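Local coordinates for protein phenylurea hydrolase B (Mycobacterium brisbanense, PDB 4WHB) that probably hydrolyses carbon-nitrogen bonds other than peptide bonds, as a zinc-binding amidohydrolase named for its action on phenylurea compounds such as the herbicide diuron, at residues S2-N8 and A47-N53; L101-V107 and I368-F373; L260-E265 and Y285-I290; G346-K350 and V456-P460. All coordinates share one frame. Numbering follows the deposited sequence.

Interaction 1 (S2-N8 and A47-N53); sequences STIAITN and ATVVDGN
The extended strands 4-7 and 48-51 run parallel, their axes 4.8 Å apart at closest approach and inclined by 22°, and form one edge of the small mixed sheet that accompanies the TIM barrel in many amidohydrolases. Ile4 pairs with Thr48, Ala5 with Val49, Ile6 with Val50 and Thr7 with Asp51. Hydrogen bonds alternate between the strands: Thr48 N to Thr3 O (2.6 Å), Ala5 N to Thr48 O (2.8 Å), Val50 N to Ala5 O (2.8 Å) and Thr7 N to Val50 O (3.1 Å), with a weak continuation from Gly52 N to Thr7 O (2.8 Å). Strand 4-7 also pairs with strand 23-27, leaving 48-51 at the margin. Ile4, Ile6, Thr48 and Val50 share one face, where Val50 (chi1 t) packs its CG2 3.5 Å from Ile4 CG2 and its CG1 3.7 Å from Ile6 CG2; Phe439 touches Ile4 and Val50 there. Ala5, Thr7, Val49 and Asp51 occupy the other face. Thr7 takes chi1 p, which brings its OG1 within 3.5 Å of Val50 O, a weak hydrogen bond. Past the strands Asn8 turns to positive phi, and its ND2 makes a weak hydrogen bond to Asn53 OD1 at 3.4 Å.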
loop_
_atom_site.group_PDB
_atom_site.type_symbol
_atom_site.label_atom_id
_atom_site.label_comp_id
_atom_site.label_asym_id
_atom_site.label_seq_id
_atom_site.Cartn_x
_atom_site.Cartn_y
_atom_site.Cartn_z
ATOM N N SER C 2 -24.121 -48.393 24.826
ATOM C CA SER C 2 -25.522 -48.892 24.771
ATOM C C SER C 2 -25.740 -49.686 23.493
ATOM O O SER C 2 -25.033 -49.500 22.504
ATOM C CB SER C 2 -26.543 -47.735 24.792
ATOM O OG SER C 2 -26.353 -46.805 25.851
ATOM N N THR C 3 -26.726 -50.575 23.510
ATOM C CA THR C 3 -27.188 -51.205 22.282
ATOM C C THR C 3 -28.602 -50.708 22.116
ATOM O O THR C 3 -29.355 -50.762 23.056
ATOM C CB THR C 3 -27.083 -52.721 22.402
ATOM O OG1 THR C 3 -25.667 -53.060 22.436
ATOM C CG2 THR C 3 -27.850 -53.442 21.243
ATOM N N ILE C 4 -28.950 -50.175 20.953
ATOM C CA ILE C 4 -30.155 -49.354 20.825
ATOM C C ILE C 4 -31.058 -49.819 19.724
ATOM O O ILE C 4 -30.575 -50.376 18.752
ATOM C CB ILE C 4 -29.798 -47.893 20.508
ATOM C CG1 ILE C 4 -28.560 -47.470 21.308
ATOM C CG2 ILE C 4 -30.998 -46.998 20.780
ATOM C CD1 ILE C 4 -28.554 -46.032 21.786
ATOM N N ALA C 5 -32.360 -49.594 19.876
ATOM C CA ALA C 5 -33.300 -49.820 18.773
ATOM C C ALA C 5 -34.085 -48.560 18.474
ATOM O O ALA C 5 -34.637 -47.960 19.377
ATOM C CB ALA C 5 -34.249 -50.960 19.048
ATOM N N ILE C 6 -34.092 -48.126 17.213
ATOM C CA ILE C 6 -34.831 -46.940 16.833
ATOM C C ILE C 6 -36.017 -47.387 16.017
ATOM O O ILE C 6 -35.885 -47.910 14.929
ATOM C CB ILE C 6 -34.013 -45.970 16.002
ATOM C CG1 ILE C 6 -32.690 -45.679 16.673
ATOM C CG2 ILE C 6 -34.789 -44.671 15.852
ATOM C CD1 ILE C 6 -31.515 -46.426 16.058
ATOM N N THR C 7 -37.189 -47.129 16.553
ATOM C CA THR C 7 -38.417 -47.745 16.099
ATOM C C THR C 7 -39.360 -46.785 15.342
ATOM O O THR C 7 -39.411 -45.596 15.662
ATOM C CB THR C 7 -39.184 -48.300 17.306
ATOM O OG1 THR C 7 -39.530 -47.232 18.199
ATOM C CG2 THR C 7 -38.318 -49.300 18.053
ATOM N N ASN C 8 -40.121 -47.320 14.376
ATOM C CA ASN C 8 -41.107 -46.554 13.652
ATOM C C ASN C 8 -40.500 -45.352 12.912
ATOM O O ASN C 8 -41.061 -44.232 12.911
ATOM C CB ASN C 8 -42.203 -46.055 14.603
ATOM C CG ASN C 8 -43.609 -45.992 13.943
ATOM O OD1 ASN C 8 -43.781 -46.128 12.722
ATOM N ND2 ASN C 8 -44.623 -45.804 14.774
ATOM N N ALA C 47 -31.964 -53.751 24.982
ATOM C CA ALA C 47 -31.644 -52.712 24.056
ATOM C C ALA C 47 -32.240 -51.408 24.516
ATOM O O ALA C 47 -33.385 -51.359 24.919
ATOM C CB ALA C 47 -32.125 -53.051 22.647
ATOM N N THR C 48 -31.449 -50.351 24.467
ATOM C CA THR C 48 -31.940 -49.019 24.779
ATOM C C THR C 48 -32.996 -48.618 23.751
ATOM O O THR C 48 -32.802 -48.710 22.547
ATOM C CB THR C 48 -30.797 -47.992 24.803
ATOM O OG1 THR C 48 -29.833 -48.391 25.785
ATOM C CG2 THR C 48 -31.302 -46.627 25.146
ATOM N N VAL C 49 -34.124 -48.165 24.251
ATOM C CA VAL C 49 -35.220 -47.697 23.402
ATOM C C VAL C 49 -34.783 -46.382 22.767
ATOM O O VAL C 49 -34.095 -45.580 23.411
ATOM C CB VAL C 49 -36.524 -47.479 24.230
ATOM C CG1 VAL C 49 -36.418 -48.122 25.628
ATOM C CG2 VAL C 49 -36.865 -46.000 24.403
ATOM N N VAL C 50 -35.133 -46.169 21.499
ATOM C CA VAL C 50 -35.233 -44.807 20.947
ATOM C C VAL C 50 -36.504 -44.727 20.082
ATOM O O VAL C 50 -36.686 -45.493 19.127
ATOM C CB VAL C 50 -34.021 -44.412 20.123
ATOM C CG1 VAL C 50 -34.365 -43.228 19.237
ATOM C CG2 VAL C 50 -32.850 -44.042 20.985
ATOM N N ASP C 51 -37.395 -43.805 20.433
ATOM C CA ASP C 51 -38.696 -43.693 19.768
ATOM C C ASP C 51 -38.547 -42.873 18.505
ATOM O O ASP C 51 -38.153 -41.727 18.555
ATOM C CB ASP C 51 -39.722 -43.050 20.707
ATOM C CG ASP C 51 -41.064 -42.887 20.062
ATOM O OD1 ASP C 51 -41.816 -43.871 20.017
ATOM O OD2 ASP C 51 -41.378 -41.774 19.603
ATOM N N GLY C 52 -38.863 -43.454 17.361
ATOM C CA GLY C 52 -38.718 -42.755 16.085
ATOM C C GLY C 52 -40.011 -42.323 15.423
ATOM O O GLY C 52 -39.973 -41.889 14.275
ATOM N N ASN C 53 -41.132 -42.430 16.131
ATOM C CA ASN C 53 -42.414 -41.988 15.577
ATOM C C ASN C 53 -42.333 -40.514 15.147
ATOM O O ASN C 53 -41.622 -39.683 15.768
ATOM C CB ASN C 53 -43.554 -42.143 16.590
ATOM C CG ASN C 53 -43.461 -43.428 17.411
ATOM O OD1 ASN C 53 -42.655 -44.321 17.116
ATOM N ND2 ASN C 53 -44.274 -43.509 18.454
#

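Interaction 2 (L101-V107 and I368-F373); sequences LALRNGV and IGNDHF
Asn105, just past the end of helix 91-104, is the residue most covered here, followed by Ile368 and His372. The helix closes in a Schellman motif: Gly106 has positive phi, Gly106 N bonds to Leu103 O (2.8 Å) and Val107 N to Ala102 O (2.8 Å). Opposite, residues 368-370 have helical backbone angles and lead into helix 371-381; the CA atoms of Ala102 and Gly369 lie 5.3 Å apart. The Asn105 side chain (chi1 m) points across, its ND2 giving a weak hydrogen bond to Gly369 O at 2.6 Å, while its backbone O accepts from His372 NE2 at 3.2 Å. His372 (chi1 p) receives Val107 CG2 squarely over its ring, 3.4 Å from the centroid, a CH-pi contact. Ile368 places CG2 3.6 Å from Leu101 CB; its side chain is about 10 Å from that of Asp344, a zinc-binding residue. With NE2 donating to Asn105 O and ND1 donating to Asp371 OD1 (3.1 Å), both imidazole nitrogens carry protons, so His372 is probably cationic, balanced by the Asp371 carboxylate.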
loop_
_atom_site.group_PDB
_atom_site.type_symbol
_atom_site.label_atom_id
_atom_site.label_comp_id
_atom_site.label_asym_id
_atom_site.label_seq_id
_atom_site.Cartn_x
_atom_site.Cartn_y
_atom_site.Cartn_z
ATOM N N LEU C 101 -19.527 -28.009 15.322
ATOM C CA LEU C 101 -20.610 -27.226 14.779
ATOM C C LEU C 101 -21.319 -27.927 13.640
ATOM O O LEU C 101 -22.531 -27.755 13.447
ATOM C CB LEU C 101 -20.085 -25.862 14.322
ATOM C CG LEU C 101 -19.547 -24.967 15.424
ATOM C CD1 LEU C 101 -18.987 -23.745 14.754
ATOM C CD2 LEU C 101 -20.587 -24.569 16.466
ATOM N N ALA C 102 -20.558 -28.687 12.869
ATOM C CA ALA C 102 -21.099 -29.509 11.789
ATOM C C ALA C 102 -21.991 -30.598 12.384
ATOM O O ALA C 102 -23.150 -30.738 12.013
ATOM C CB ALA C 102 -19.956 -30.110 10.936
ATOM N N LEU C 103 -21.421 -31.370 13.310
ATOM C CA LEU C 103 -22.090 -32.490 13.946
ATOM C C LEU C 103 -23.345 -32.034 14.657
ATOM O O LEU C 103 -24.367 -32.701 14.595
ATOM C CB LEU C 103 -21.113 -33.143 14.938
ATOM C CG LEU C 103 -21.562 -34.398 15.709
ATOM C CD1 LEU C 103 -22.026 -35.485 14.731
ATOM C CD2 LEU C 103 -20.426 -34.872 16.619
ATOM N N ARG C 104 -23.256 -30.898 15.354
ATOM C CA ARG C 104 -24.403 -30.266 16.005
ATOM C C ARG C 104 -25.508 -30.068 14.947
ATOM O O ARG C 104 -26.683 -30.245 15.243
ATOM C CB ARG C 104 -23.995 -28.923 16.643
ATOM C CG ARG C 104 -25.071 -28.301 17.531
ATOM C CD ARG C 104 -24.659 -27.017 18.298
ATOM N NE ARG C 104 -24.416 -25.858 17.423
ATOM C CZ ARG C 104 -24.258 -24.604 17.843
ATOM N NH1 ARG C 104 -24.282 -24.302 19.117
ATOM N NH2 ARG C 104 -24.030 -23.639 16.977
ATOM N N ASN C 105 -25.119 -29.696 13.720
ATOM C CA ASN C 105 -26.058 -29.504 12.622
ATOM C C ASN C 105 -26.333 -30.786 11.804
ATOM O O ASN C 105 -27.050 -30.785 10.814
ATOM C CB ASN C 105 -25.578 -28.398 11.730
ATOM C CG ASN C 105 -25.768 -27.032 12.347
ATOM O OD1 ASN C 105 -25.662 -26.853 13.565
ATOM N ND2 ASN C 105 -26.049 -26.058 11.508
ATOM N N GLY C 106 -25.767 -31.900 12.251
ATOM C CA GLY C 106 -26.054 -33.198 11.664
ATOM C C GLY C 106 -24.961 -33.784 10.787
ATOM O O GLY C 106 -25.117 -34.909 10.294
ATOM N N VAL C 107 -23.846 -33.086 10.615
ATOM C CA VAL C 107 -22.759 -33.646 9.808
ATOM C C VAL C 107 -21.822 -34.497 10.651
ATOM O O VAL C 107 -21.072 -33.989 11.445
ATOM C CB VAL C 107 -21.962 -32.531 9.102
ATOM C CG1 VAL C 107 -20.949 -33.145 8.128
ATOM C CG2 VAL C 107 -22.906 -31.514 8.388
ATOM N N ILE C 368 -19.900 -22.865 8.760
ATOM C CA ILE C 368 -19.898 -24.328 8.808
ATOM C C ILE C 368 -21.167 -24.986 9.371
ATOM O O ILE C 368 -21.432 -26.157 9.138
ATOM C CB ILE C 368 -18.700 -24.857 9.575
ATOM C CG1 ILE C 368 -18.330 -26.253 9.020
ATOM C CG2 ILE C 368 -18.964 -24.767 11.093
ATOM C CD1 ILE C 368 -16.939 -26.717 9.439
ATOM N N GLY C 369 -21.958 -24.246 10.117
ATOM C CA GLY C 369 -23.246 -24.793 10.542
ATOM C C GLY C 369 -24.219 -24.770 9.367
ATOM O O GLY C 369 -24.943 -25.735 9.150
ATOM N N ASN C 370 -24.200 -23.671 8.611
ATOM C CA ASN C 370 -25.154 -23.425 7.524
ATOM C C ASN C 370 -24.845 -24.099 6.197
ATOM O O ASN C 370 -25.746 -24.312 5.396
ATOM C CB ASN C 370 -25.256 -21.923 7.233
ATOM C CG ASN C 370 -26.403 -21.273 7.943
ATOM O OD1 ASN C 370 -27.558 -21.364 7.491
ATOM N ND2 ASN C 370 -26.093 -20.573 9.043
ATOM N N ASP C 371 -23.590 -24.468 5.999
ATOM C CA ASP C 371 -23.065 -24.752 4.648
ATOM C C ASP C 371 -23.716 -25.915 3.892
ATOM O O ASP C 371 -24.013 -25.791 2.693
ATOM C CB ASP C 371 -21.552 -24.974 4.716
ATOM C CG ASP C 371 -21.183 -26.150 5.539
ATOM O OD1 ASP C 371 -21.920 -26.476 6.492
ATOM O OD2 ASP C 371 -20.150 -26.740 5.222
ATOM N N HIS C 372 -23.938 -27.025 4.594
ATOM C CA HIS C 372 -24.483 -28.200 3.991
ATOM C C HIS C 372 -25.964 -28.082 3.761
ATOM O O HIS C 372 -26.515 -28.728 2.883
ATOM C CB HIS C 372 -24.167 -29.418 4.842
ATOM C CG HIS C 372 -24.733 -29.347 6.238
ATOM N ND1 HIS C 372 -24.251 -28.469 7.187
ATOM C CD2 HIS C 372 -25.739 -30.031 6.835
ATOM C CE1 HIS C 372 -24.931 -28.623 8.299
ATOM N NE2 HIS C 372 -25.839 -29.559 8.111
ATOM N N PHE C 373 -26.630 -27.260 4.559
ATOM C CA PHE C 373 -28.066 -26.983 4.378
ATOM C C PHE C 373 -28.282 -26.139 3.130
ATOM O O PHE C 373 -29.127 -26.439 2.286
ATOM C CB PHE C 373 -28.630 -26.246 5.576
ATOM C CG PHE C 373 -28.603 -27.049 6.855
ATOM C CD1 PHE C 373 -29.255 -28.267 6.933
ATOM C CD2 PHE C 373 -27.937 -26.577 7.981
ATOM C CE1 PHE C 373 -29.240 -28.999 8.081
ATOM C CE2 PHE C 373 -27.906 -27.307 9.131
ATOM C CZ PHE C 373 -28.575 -28.515 9.188
#

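Interaction 3 (L260-E265 and Y285-I290); sequences LDTSVE and YLIDKI
Two successive helices of the amidohydrolase barrel, 257-265 and 287-293, pack here through an apolar layer bordered by charges. Residues 260-265 are helical throughout, and Tyr285 and Leu286 lead into the second helix. The nearest CA atoms are those of Asp261 and Leu286 (6.7 Å) and of Val264 and Ile290 (6.4 Å). In the apolar layer Leu260 CD2 lies 3.6 Å from Leu286 CD2 and 4.0 Å from Ile290 CD1, and Val264 (chi1 t) sets CG2 3.7 Å from Ile290 CG1. Leu260 and Val264 also touch Leu271 on strand 270-272, so they fill space between helix and barrel wall. The polar part is a salt-bridge network: Lys289 NZ reaches Glu265 OE2 at 2.5 Å and, more weakly, Asp261 OD1 at 3.3 Å. Asp261 OD2 forms its stronger salt bridge with Arg187 of the second subunit, and lies 3.8 Å from Tyr285 OH. Asp261 thus carries a carboxylate between two cations, Lys289 within the chain and Arg187 across the interface, coupling this helix pair electrostatically to the assembly.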
loop_
_atom_site.group_PDB
_atom_site.type_symbol
_atom_site.label_atom_id
_atom_site.label_comp_id
_atom_site.label_asym_id
_atom_site.label_seq_id
_atom_site.Cartn_x
_atom_site.Cartn_y
_atom_site.Cartn_z
ATOM N N LEU C 260 -8.437 -27.817 -15.187
ATOM C CA LEU C 260 -9.556 -28.701 -14.866
ATOM C C LEU C 260 -9.426 -29.865 -15.805
ATOM O O LEU C 260 -9.461 -30.995 -15.414
ATOM C CB LEU C 260 -10.882 -27.959 -15.066
ATOM C CG LEU C 260 -12.088 -28.466 -14.267
ATOM C CD1 LEU C 260 -12.939 -27.268 -13.905
ATOM C CD2 LEU C 260 -12.902 -29.498 -15.035
ATOM N N ASP C 261 -9.263 -29.530 -17.070
ATOM C CA ASP C 261 -9.035 -30.481 -18.153
ATOM C C ASP C 261 -7.886 -31.407 -17.783
ATOM O O ASP C 261 -8.010 -32.623 -17.871
ATOM C CB ASP C 261 -8.732 -29.724 -19.450
ATOM C CG ASP C 261 -8.593 -30.645 -20.672
ATOM O OD1 ASP C 261 -8.079 -31.767 -20.545
ATOM O OD2 ASP C 261 -8.993 -30.252 -21.798
ATOM N N THR C 262 -6.796 -30.801 -17.342
ATOM C CA THR C 262 -5.608 -31.532 -16.968
ATOM C C THR C 262 -5.878 -32.381 -15.727
ATOM O O THR C 262 -5.458 -33.545 -15.662
ATOM C CB THR C 262 -4.445 -30.587 -16.659
ATOM O OG1 THR C 262 -4.366 -29.586 -17.675
ATOM C CG2 THR C 262 -3.152 -31.365 -16.677
ATOM N N SER C 263 -6.606 -31.805 -14.771
ATOM C CA SER C 263 -7.021 -32.517 -13.562
ATOM C C SER C 263 -7.863 -33.737 -13.878
ATOM O O SER C 263 -7.796 -34.732 -13.151
ATOM C CB SER C 263 -7.826 -31.601 -12.664
ATOM O OG SER C 263 -7.118 -30.403 -12.404
ATOM N N VAL C 264 -8.643 -33.657 -14.956
ATOM C CA VAL C 264 -9.409 -34.777 -15.445
ATOM C C VAL C 264 -8.492 -35.781 -16.143
ATOM O O VAL C 264 -8.671 -36.973 -16.018
ATOM C CB VAL C 264 -10.504 -34.316 -16.419
ATOM C CG1 VAL C 264 -11.335 -35.502 -16.913
ATOM C CG2 VAL C 264 -11.419 -33.312 -15.763
ATOM N N GLU C 265 -7.515 -35.289 -16.881
ATOM C CA GLU C 265 -6.543 -36.144 -17.521
ATOM C C GLU C 265 -5.631 -36.783 -16.507
ATOM O O GLU C 265 -5.139 -37.892 -16.705
ATOM C CB GLU C 265 -5.720 -35.340 -18.514
ATOM C CG GLU C 265 -6.472 -34.998 -19.823
ATOM C CD GLU C 265 -6.740 -36.218 -20.669
ATOM O OE1 GLU C 265 -5.879 -37.132 -20.731
ATOM O OE2 GLU C 265 -7.830 -36.308 -21.234
ATOM N N TYR C 285 -17.562 -29.927 -23.903
ATOM C CA TYR C 285 -16.610 -30.909 -24.440
ATOM C C TYR C 285 -16.146 -31.760 -23.265
ATOM O O TYR C 285 -16.362 -32.971 -23.228
ATOM C CB TYR C 285 -15.453 -30.149 -25.182
ATOM C CG TYR C 285 -14.025 -30.671 -25.117
ATOM C CD1 TYR C 285 -13.745 -32.026 -25.272
ATOM C CD2 TYR C 285 -12.946 -29.793 -24.945
ATOM C CE1 TYR C 285 -12.439 -32.507 -25.232
ATOM C CE2 TYR C 285 -11.643 -30.262 -24.858
ATOM C CZ TYR C 285 -11.385 -31.615 -25.029
ATOM O OH TYR C 285 -10.078 -32.079 -24.981
ATOM N N LEU C 286 -15.497 -31.061 -22.333
ATOM C CA LEU C 286 -15.011 -31.540 -21.028
ATOM C C LEU C 286 -16.053 -32.177 -20.115
ATOM O O LEU C 286 -15.754 -33.117 -19.375
ATOM C CB LEU C 286 -14.423 -30.347 -20.262
ATOM C CG LEU C 286 -13.150 -30.549 -19.436
ATOM C CD1 LEU C 286 -12.013 -30.885 -20.376
ATOM C CD2 LEU C 286 -12.810 -29.333 -18.594
ATOM N N ILE C 287 -17.262 -31.636 -20.127
ATOM C CA ILE C 287 -18.365 -32.212 -19.353
ATOM C C ILE C 287 -18.481 -33.672 -19.753
ATOM O O ILE C 287 -18.589 -34.558 -18.904
ATOM C CB ILE C 287 -19.712 -31.511 -19.613
ATOM C CG1 ILE C 287 -19.783 -30.173 -18.871
ATOM C CG2 ILE C 287 -20.857 -32.380 -19.140
ATOM C CD1 ILE C 287 -19.932 -28.978 -19.760
ATOM N N ASP C 288 -18.401 -33.914 -21.056
ATOM C CA ASP C 288 -18.505 -35.261 -21.577
ATOM C C ASP C 288 -17.195 -35.997 -21.552
ATOM O O ASP C 288 -17.089 -37.065 -22.129
ATOM C CB ASP C 288 -19.088 -35.261 -22.993
ATOM C CG ASP C 288 -20.590 -35.426 -22.980
ATOM O OD1 ASP C 288 -21.118 -36.595 -22.915
ATOM O OD2 ASP C 288 -21.226 -34.346 -22.970
ATOM N N LYS C 289 -16.190 -35.387 -20.942
ATOM C CA LYS C 289 -14.981 -36.103 -20.536
ATOM C C LYS C 289 -15.067 -36.522 -19.069
ATOM O O LYS C 289 -14.950 -37.706 -18.773
ATOM C CB LYS C 289 -13.721 -35.301 -20.811
ATOM C CG LYS C 289 -13.044 -35.779 -22.103
ATOM C CD LYS C 289 -11.856 -34.935 -22.525
ATOM C CE LYS C 289 -10.830 -34.947 -21.416
ATOM N NZ LYS C 289 -9.495 -34.494 -21.858
ATOM N N ILE C 290 -15.304 -35.576 -18.145
ATOM C CA ILE C 290 -15.599 -35.925 -16.747
ATOM C C ILE C 290 -16.641 -37.021 -16.689
ATOM O O ILE C 290 -16.353 -38.091 -16.188
ATOM C CB ILE C 290 -16.162 -34.723 -15.961
ATOM C CG1 ILE C 290 -15.078 -33.649 -15.771
ATOM C CG2 ILE C 290 -16.830 -35.185 -14.631
ATOM C CD1 ILE C 290 -15.592 -32.260 -16.100
#

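Interaction 4 (G346-K350 and V456-P460)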
loop_
_atom_site.group_PDB
_atom_site.type_symbol
_atom_site.label_atom_id
_atom_site.label_comp_id
_atom_site.label_asym_id
_atom_site.label_seq_id
_atom_site.Cartn_x
_atom_site.Cartn_y
_atom_site.Cartn_z
ATOM N N GLY C 346 -15.999 -23.190 7.151
ATOM C CA GLY C 346 -15.337 -23.137 8.426
ATOM C C GLY C 346 -16.076 -22.286 9.443
ATOM O O GLY C 346 -17.241 -21.979 9.282
ATOM N N CYS C 347 -15.369 -21.935 10.509
ATOM C CA CYS C 347 -15.908 -21.208 11.625
ATOM C C CYS C 347 -15.101 -19.914 11.893
ATOM O O CYS C 347 -14.124 -19.936 12.613
ATOM C CB CYS C 347 -15.897 -22.114 12.819
ATOM S SG CYS C 347 -16.427 -21.257 14.268
ATOM N N PRO C 348 -15.537 -18.783 11.299
ATOM C CA PRO C 348 -14.826 -17.499 11.260
ATOM C C PRO C 348 -14.830 -16.741 12.564
ATOM O O PRO C 348 -15.642 -17.029 13.444
ATOM C CB PRO C 348 -15.614 -16.710 10.218
ATOM C CG PRO C 348 -16.998 -17.242 10.341
ATOM C CD PRO C 348 -16.853 -18.694 10.636
ATOM N N SER C 349 -13.927 -15.768 12.687
ATOM C CA SER C 349 -13.880 -14.883 13.841
ATOM C C SER C 349 -15.159 -14.067 13.898
ATOM O O SER C 349 -15.720 -13.680 12.856
ATOM C CB SER C 349 -12.646 -13.972 13.816
ATOM O OG SER C 349 -12.616 -13.160 12.682
ATOM N N LYS C 350 -15.581 -13.765 15.132
ATOM C CA LYS C 350 -16.855 -13.062 15.365
ATOM C C LYS C 350 -16.856 -11.654 14.801
ATOM O O LYS C 350 -17.878 -11.134 14.496
ATOM C CB LYS C 350 -17.146 -13.056 16.849
ATOM C CG LYS C 350 -16.387 -14.176 17.631
ATOM C CD LYS C 350 -15.288 -13.588 18.513
ATOM C CE LYS C 350 -14.216 -14.586 18.886
ATOM N NZ LYS C 350 -13.283 -14.899 17.774
ATOM N N VAL C 456 -13.700 -19.962 19.680
ATOM C CA VAL C 456 -13.776 -18.941 18.636
ATOM C C VAL C 456 -15.133 -18.261 18.611
ATOM O O VAL C 456 -15.335 -17.287 17.900
ATOM C CB VAL C 456 -13.490 -19.527 17.229
ATOM C CG1 VAL C 456 -12.988 -18.470 16.284
ATOM C CG2 VAL C 456 -12.464 -20.656 17.290
ATOM N N THR C 457 -16.065 -18.773 19.389
ATOM C CA THR C 457 -17.376 -18.141 19.531
ATOM C C THR C 457 -17.423 -17.248 20.793
ATOM O O THR C 457 -18.488 -16.823 21.270
ATOM C CB THR C 457 -18.491 -19.193 19.633
ATOM O OG1 THR C 457 -18.078 -20.428 19.023
ATOM C CG2 THR C 457 -19.769 -18.629 18.976
ATOM N N ALA C 458 -16.243 -16.979 21.353
ATOM C CA ALA C 458 -16.113 -16.132 22.533
ATOM C C ALA C 458 -16.005 -14.663 22.151
ATOM O O ALA C 458 -14.932 -14.185 21.709
ATOM C CB ALA C 458 -14.886 -16.530 23.321
ATOM N N HIS C 459 -17.133 -13.964 22.343
ATOM C CA HIS C 459 -17.202 -12.479 22.290
ATOM C C HIS C 459 -18.184 -12.014 23.379
ATOM O O HIS C 459 -19.339 -12.426 23.329
ATOM C CB HIS C 459 -17.711 -11.967 20.923
ATOM C CG HIS C 459 -18.915 -12.718 20.396
ATOM N ND1 HIS C 459 -19.696 -13.678 20.948
ATOM C CD2 HIS C 459 -19.458 -12.470 19.159
ATOM C CE1 HIS C 459 -20.665 -13.996 20.030
ATOM N NE2 HIS C 459 -20.494 -13.259 18.955
ATOM N N PRO C 460 -17.753 -11.124 24.328
ATOM C CA PRO C 460 -16.369 -10.643 24.286
ATOM C C PRO C 460 -15.510 -11.324 25.354
ATOM O O PRO C 460 -14.724 -10.662 26.071
ATOM C CB PRO C 460 -16.543 -9.176 24.682
ATOM C CG PRO C 460 -17.585 -9.258 25.785
ATOM C CD PRO C 460 -18.488 -10.416 25.424
#
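Lys350 lays its side chain along the backbone of residues 456-459, and no other residue of this contact loses as much surface to the opposing segment. Its CE lies 3.1 Å from Val456 O and 2.9 Å from Ala458 O, its NZ 3.2 Å from Val456 O, and its CB 3.3 Å from His459 CD2, so the aliphatic chain lies against the carbonyl oxygens of Val456 and Ala458 and beside the His459 ring. Neither segment forms a regular helix or strand. Their touching parts run in nearly the same direction, 19° apart, with the CA atoms of Ser349 and Val456 6.3 Å from each other. Within the TIM-barrel fold, residues 346-350 belong to the loop that leaves strand 339-341, passes the zinc-binding Asp344 and enters helix 350-355; the C-terminal tail lies against this loop. Val456 is the second large participant. Its CG1 sits 4.1 Å from both Cys347 O and Pro348 O and 4.4 Å from Ser349 CA, a loose van der Waals fit of a methyl group against the backbone. The tail is also held from helix 91-104, where Glu97 accepts a hydrogen bond from Val456 N and Val94 packs on the Val456 side chain. Trp87 touches both Lys350 and Val456.

Interaction 3 is the most buried of the four contacts, whereas interactions 1, 2 and 4 mix buried and more open residues. Interaction 1 belongs to the small sheet beside the barrel, about 47 Å from interaction 3 between centres, and relies mainly on backbone hydrogen bonding. Interaction 2, nearest the chain's centre, uses side-chain-to-backbone bonds; interaction 3 combines apolar packing with charges near a subunit interface; interaction 4 is mostly van der Waals packing of a tail on a loop. Interactions 2 and 4 touch directly: Ile368 N probably donates to Gly346 O at 2.9 Å, and Leu101 CD1 packs 3.6 Å from Cys347 SG. Helix 91-104 therefore serves both.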